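Local structure of cystatin-F (2CH9) at residues E39-N42 / N43-D47; H85-L88 / D89-D92. The protein inhibits the cysteine proteases papain and cathepsin L, more weakly than other cystatins do, and forms a disulfide-linked homodimer. All coordinates share one frame; numbering follows the deposited sequence.

Interaction 1 of 2, residues E39-N42 / N43-D47. With NAG (2-acetamido-2-deoxy-beta-D-glucopyranose), chain B; FUL (beta-L-fucopyranose), chain C.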
loop_
_atom_site.group_PDB
_atom_site.type_symbol
_atom_site.label_atom_id
_atom_site.label_comp_id
_atom_site.label_asym_id
_atom_site.label_seq_id
_atom_site.Cartn_x
_atom_site.Cartn_y
_atom_site.Cartn_z
ATOM N N GLU A 39 18.898 -0.782 1.315
ATOM C CA GLU A 39 19.672 0.407 0.983
ATOM C C GLU A 39 19.007 1.683 1.507
ATOM O O GLU A 39 19.695 2.589 1.970
ATOM C CB GLU A 39 19.925 0.480 -0.530
ATOM C CG GLU A 39 20.823 -0.642 -1.029
ATOM C CD GLU A 39 21.107 -0.561 -2.510
ATOM O OE1 GLU A 39 20.308 0.066 -3.248
ATOM O OE2 GLU A 39 22.137 -1.126 -2.939
ATOM N N LYS A 40 17.674 1.744 1.449
ATOM C CA LYS A 40 16.918 2.812 2.111
ATOM C C LYS A 40 17.177 2.769 3.617
ATOM O O LYS A 40 17.380 3.811 4.232
ATOM C CB LYS A 40 15.420 2.705 1.818
ATOM C CG LYS A 40 14.538 3.740 2.517
ATOM C CD LYS A 40 14.635 5.079 1.813
ATOM C CE LYS A 40 13.530 6.027 2.256
ATOM N NZ LYS A 40 13.333 7.077 1.199
ATOM N N PHE A 41 17.202 1.564 4.192
ATOM C CA PHE A 41 17.517 1.377 5.616
ATOM C C PHE A 41 18.909 1.900 5.954
ATOM O O PHE A 41 19.071 2.645 6.923
ATOM C CB PHE A 41 17.407 -0.103 6.037
ATOM C CG PHE A 41 17.609 -0.327 7.518
ATOM C CD1 PHE A 41 16.531 -0.260 8.399
ATOM C CD2 PHE A 41 18.874 -0.592 8.033
ATOM C CE1 PHE A 41 16.700 -0.460 9.768
ATOM C CE2 PHE A 41 19.065 -0.782 9.405
ATOM C CZ PHE A 41 17.975 -0.720 10.277
ATOM N N ASN A 42 19.916 1.491 5.177
ATOM C CA ASN A 42 21.298 1.979 5.428
ATOM C C ASN A 42 21.395 3.496 5.296
ATOM O O ASN A 42 22.083 4.143 6.079
ATOM C CB ASN A 42 22.343 1.284 4.536
ATOM C CG ASN A 42 22.387 -0.227 4.743
ATOM O OD1 ASN A 42 22.233 -0.721 5.864
ATOM N ND2 ASN A 42 22.587 -0.972 3.656
ATOM N N ASN A 43 20.684 4.062 4.326
ATOM C CA ASN A 43 20.679 5.498 4.153
ATOM C C ASN A 43 20.041 6.249 5.326
ATOM O O ASN A 43 20.421 7.389 5.619
ATOM C CB ASN A 43 19.985 5.898 2.853
ATOM C CG ASN A 43 20.111 7.392 2.575
ATOM O OD1 ASN A 43 21.176 7.870 2.162
ATOM N ND2 ASN A 43 19.025 8.141 2.828
ATOM N N CYS A 44 19.087 5.600 5.997
ATOM C CA CYS A 44 18.225 6.276 6.970
ATOM C C CYS A 44 18.546 6.005 8.428
ATOM O O CYS A 44 17.828 6.452 9.316
ATOM C CB CYS A 44 16.760 5.937 6.689
ATOM S SG CYS A 44 16.173 6.612 5.106
ATOM N N THR A 45 19.624 5.270 8.667
ATOM C CA THR A 45 20.052 4.933 10.019
ATOM C C THR A 45 21.530 5.270 10.177
ATOM O O THR A 45 22.197 5.595 9.201
ATOM C CB THR A 45 19.804 3.441 10.336
ATOM O OG1 THR A 45 20.445 2.619 9.353
ATOM C CG2 THR A 45 18.310 3.127 10.350
ATOM N N ASN A 46 22.035 5.203 11.406
ATOM C CA ASN A 46 23.433 5.503 11.670
ATOM C C ASN A 46 24.185 4.373 12.331
ATOM O O ASN A 46 24.892 4.590 13.307
ATOM C CB ASN A 46 23.565 6.747 12.546
ATOM C CG ASN A 46 23.155 8.004 11.829
ATOM O OD1 ASN A 46 23.990 8.688 11.220
ATOM N ND2 ASN A 46 21.856 8.315 11.877
ATOM N N ASP A 47 24.037 3.163 11.816
ATOM C CA ASP A 47 24.834 2.056 12.309
ATOM C C ASP A 47 26.259 2.247 11.802
ATOM O O ASP A 47 26.504 3.035 10.875
ATOM C CB ASP A 47 24.267 0.718 11.820
ATOM C CG ASP A 47 24.707 -0.453 12.686
ATOM O OD1 ASP A 47 24.193 -0.600 13.817
ATOM O OD2 ASP A 47 25.569 -1.231 12.237
HETATM C C1 NAG B . 19.253 9.570 2.707
HETATM C C2 NAG B . 17.987 10.206 2.124
HETATM C C3 NAG B . 18.189 11.713 1.949
HETATM C C4 NAG B . 18.648 12.358 3.253
HETATM C C5 NAG B . 19.732 11.578 3.998
HETATM C C6 NAG B . 19.439 12.012 5.416
HETATM C C7 NAG B . 16.628 8.694 0.716
HETATM C C8 NAG B . 16.183 8.434 -0.697
HETATM N N2 NAG B . 17.604 9.594 0.856
HETATM O O3 NAG B . 16.962 12.309 1.596
HETATM O O4 NAG B . 19.024 13.719 3.075
HETATM O O5 NAG B . 19.538 10.168 3.960
HETATM O O6 NAG B . 20.529 12.340 6.243
HETATM O O7 NAG B . 16.105 8.100 1.661
HETATM C C1 FUL C . 20.249 11.431 7.318
HETATM C C2 FUL C . 19.381 11.894 8.488
HETATM O O2 FUL C . 18.527 12.972 8.159
HETATM C C3 FUL C . 18.615 10.604 8.800
HETATM O O3 FUL C . 17.604 10.805 9.769
HETATM C C4 FUL C . 19.631 9.514 9.198
HETATM O O4 FUL C . 20.149 9.819 10.478
HETATM C C5 FUL C . 20.767 9.387 8.152
HETATM C C6 FUL C . 21.908 8.463 8.556
HETATM O O5 FUL C . 21.316 10.657 7.823
#
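Thr45 lays its methyl over one face of the Phe41 ring, CG2 standing 4.0 Å from the ring centroid and displaced toward the rim, a CH-pi contact. The other branch of the same threonine turns back to the backbone: with chi1 at 55° the hydroxyl lies between N and the carbonyl carbon, and OG1 donates to Phe41 O at 2.8 Å. That oxygen also accepts from Cys44 N, which arrives from the opposite face of the carbonyl plane, so two donors grip it from opposite sides. This is the C-terminal end of helix 28-44, the helix that the cystatin fold wraps in its antiparallel sheet; Phe41 here packs on Leu123 and Cys125 of strand 117-126. On the outer side Asn43 carries an N-linked glycan, its ND2 joined to C1 of the first GlcNAc. Lys40, its chain bent at chi2 (77°), runs alongside Cys44 SG and delivers NZ to the acetamide O7 of that sugar at 3.0 Å. Shortening Lys40 to alanine would probably leave O7 without its ammonium partner and the GlcNAc freer to turn. Cys44 SG is disulfide-bonded to Cys7 of the second subunit, while Asn46 ND2 holds fucose O4 at 2.7 Å.

Interaction 2 of 2, residues H85-L88 / D89-D92. With ZN (zinc ion), chain F; ZN (zinc ion), chain H.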
loop_
_atom_site.group_PDB
_atom_site.type_symbol
_atom_site.label_atom_id
_atom_site.label_comp_id
_atom_site.label_asym_id
_atom_site.label_seq_id
_atom_site.Cartn_x
_atom_site.Cartn_y
_atom_site.Cartn_z
ATOM N N HIS A 85 32.278 2.818 0.738
ATOM C CA HIS A 85 31.913 2.553 -0.658
ATOM C C HIS A 85 31.923 1.075 -0.980
ATOM O O HIS A 85 32.393 0.673 -2.055
ATOM C CB HIS A 85 32.827 3.302 -1.635
ATOM C CG HIS A 85 32.967 4.753 -1.321
ATOM N ND1 HIS A 85 32.050 5.696 -1.750
ATOM C CD2 HIS A 85 33.904 5.421 -0.601
ATOM C CE1 HIS A 85 32.415 6.883 -1.306
ATOM N NE2 HIS A 85 33.541 6.744 -0.616
ATOM N N LEU A 86 31.393 0.281 -0.048
ATOM C CA LEU A 86 31.366 -1.163 -0.181
ATOM C C LEU A 86 30.066 -1.636 -0.789
ATOM O O LEU A 86 28.983 -1.148 -0.449
ATOM C CB LEU A 86 31.618 -1.838 1.173
ATOM C CG LEU A 86 33.033 -1.590 1.733
ATOM C CD1 LEU A 86 33.146 -2.101 3.168
ATOM C CD2 LEU A 86 34.127 -2.186 0.824
ATOM N N ARG A 87 30.183 -2.601 -1.690
ATOM C CA ARG A 87 29.033 -3.171 -2.382
ATOM C C ARG A 87 28.430 -4.344 -1.599
ATOM O O ARG A 87 29.142 -5.262 -1.185
ATOM C CB ARG A 87 29.413 -3.562 -3.828
ATOM C CG ARG A 87 30.800 -4.225 -3.982
ATOM C CD ARG A 87 31.359 -4.257 -5.430
ATOM N NE ARG A 87 30.356 -4.574 -6.464
ATOM C CZ ARG A 87 29.635 -5.695 -6.531
ATOM N NH1 ARG A 87 29.758 -6.638 -5.604
ATOM N NH2 ARG A 87 28.765 -5.862 -7.521
ATOM N N LEU A 88 27.115 -4.294 -1.398
ATOM C CA LEU A 88 26.403 -5.291 -0.599
ATOM C C LEU A 88 26.447 -6.730 -1.111
ATOM O O LEU A 88 26.418 -7.655 -0.302
ATOM C CB LEU A 88 24.948 -4.880 -0.394
ATOM C CG LEU A 88 24.704 -3.810 0.655
ATOM C CD1 LEU A 88 23.261 -3.352 0.585
ATOM C CD2 LEU A 88 25.027 -4.399 2.018
ATOM N N ASP A 89 26.500 -6.920 -2.432
ATOM C CA ASP A 89 26.646 -8.258 -3.010
ATOM C C ASP A 89 27.863 -9.001 -2.466
ATOM O O ASP A 89 27.854 -10.229 -2.392
ATOM C CB ASP A 89 26.729 -8.195 -4.535
ATOM C CG ASP A 89 25.393 -7.862 -5.186
ATOM O OD1 ASP A 89 24.327 -8.085 -4.567
ATOM O OD2 ASP A 89 25.412 -7.389 -6.340
ATOM N N ASP A 90 28.902 -8.257 -2.082
ATOM C CA ASP A 90 30.129 -8.860 -1.553
ATOM C C ASP A 90 30.255 -8.808 -0.024
ATOM O O ASP A 90 31.286 -9.182 0.525
ATOM C CB ASP A 90 31.356 -8.243 -2.217
ATOM C CG ASP A 90 31.456 -8.579 -3.691
ATOM O OD1 ASP A 90 31.087 -9.704 -4.102
ATOM O OD2 ASP A 90 31.918 -7.707 -4.448
ATOM N N CYS A 91 29.199 -8.371 0.659
ATOM C CA CYS A 91 29.194 -8.351 2.127
ATOM C C CYS A 91 28.532 -9.593 2.703
ATOM O O CYS A 91 27.466 -9.996 2.256
ATOM C CB CYS A 91 28.503 -7.086 2.653
ATOM S SG CYS A 91 29.392 -5.565 2.185
ATOM N N ASP A 92 29.187 -10.205 3.687
ATOM C CA ASP A 92 28.624 -11.357 4.404
ATOM C C ASP A 92 28.098 -10.912 5.780
ATOM O O ASP A 92 28.502 -9.872 6.300
ATOM C CB ASP A 92 29.673 -12.478 4.544
ATOM C CG ASP A 92 30.077 -13.110 3.190
ATOM O OD1 ASP A 92 29.213 -13.424 2.337
ATOM O OD2 ASP A 92 31.289 -13.332 2.982
HETATM ZN ZN ZN F . 30.383 5.419 -2.922
HETATM ZN ZN ZN H . 30.715 -14.302 1.319
HETATM O O HOH W 1 31.106 7.095 -4.059
HETATM O O HOH W 2 28.746 5.768 -2.023
HETATM O O HOH W 3 29.689 3.409 -3.100
HETATM O O HOH W 4 29.262 -13.413 -0.084
#
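Arg87 reaches over a short 3-10 turn to the carboxylates of Asp89 and Asp90, in the loop that joins strands 67-78 and 102-112 of the cystatin fold. Two residues before it, His85 takes no part in the turn and binds a zinc ion through ND1 at 2.1 Å, with three waters as the ion's other ligands. Leu86 follows, its CB lying loosely against Cys91 SG, a sulfur that is itself tied to Cys80 by a disulfide.

Arg87 is the main actor. Its CG sits between N and the carbonyl carbon (chi1 41°), and a further bend at chi3 brings the guanidinium back above the turn. NH1 meets Asp90 OD2 at 2.7 Å, the oxygen coming in at the guanidinium edge and near its plane; the carboxylate is rotated 43° from that plane and the hydrogen bond is weak, bent to 124° at the hydrogen, so the salt bridge is close but not a flat, two-pronged one. NH2 makes a long salt bridge to OD2 of Asp89, whose OD1 has a stronger partner in Arg35 of helix 28-44. Beneath this network Arg87 O accepts from Asp90 N.

Leu88 turns its side chain to the helix, packing on Arg35, Val38, Glu39 and Asn42, and its CD2 lies 4.4 Å from Cys91 CB. Past the turn, Asp92 binds a second zinc ion with both carboxylate oxygens. The backbone closes with Cys91 N donating to Leu88 O at 3.0 Å, the N-H pointing almost straight at an oxygen it approaches from above the carbonyl plane.

Both contacts are local, between neighbours along the chain, one at the C-terminal end of helix 28-44 and the other in the loop between strands 67-78 and 102-112, and they meet through Leu88, whose CD1 packs on Glu39 and Asn42. Interaction 1 combines a buried aromatic side, set against strand 117-126, with an outer side given to sugar and to the second subunit. Interaction 2 is more exposed: charged groups and zinc ligands dominate, and its buried members are Leu88 and Cys91. Each includes a disulfide cysteine, but that of 43-47 links two subunits whereas that of 89-92 fastens the loop within one chain.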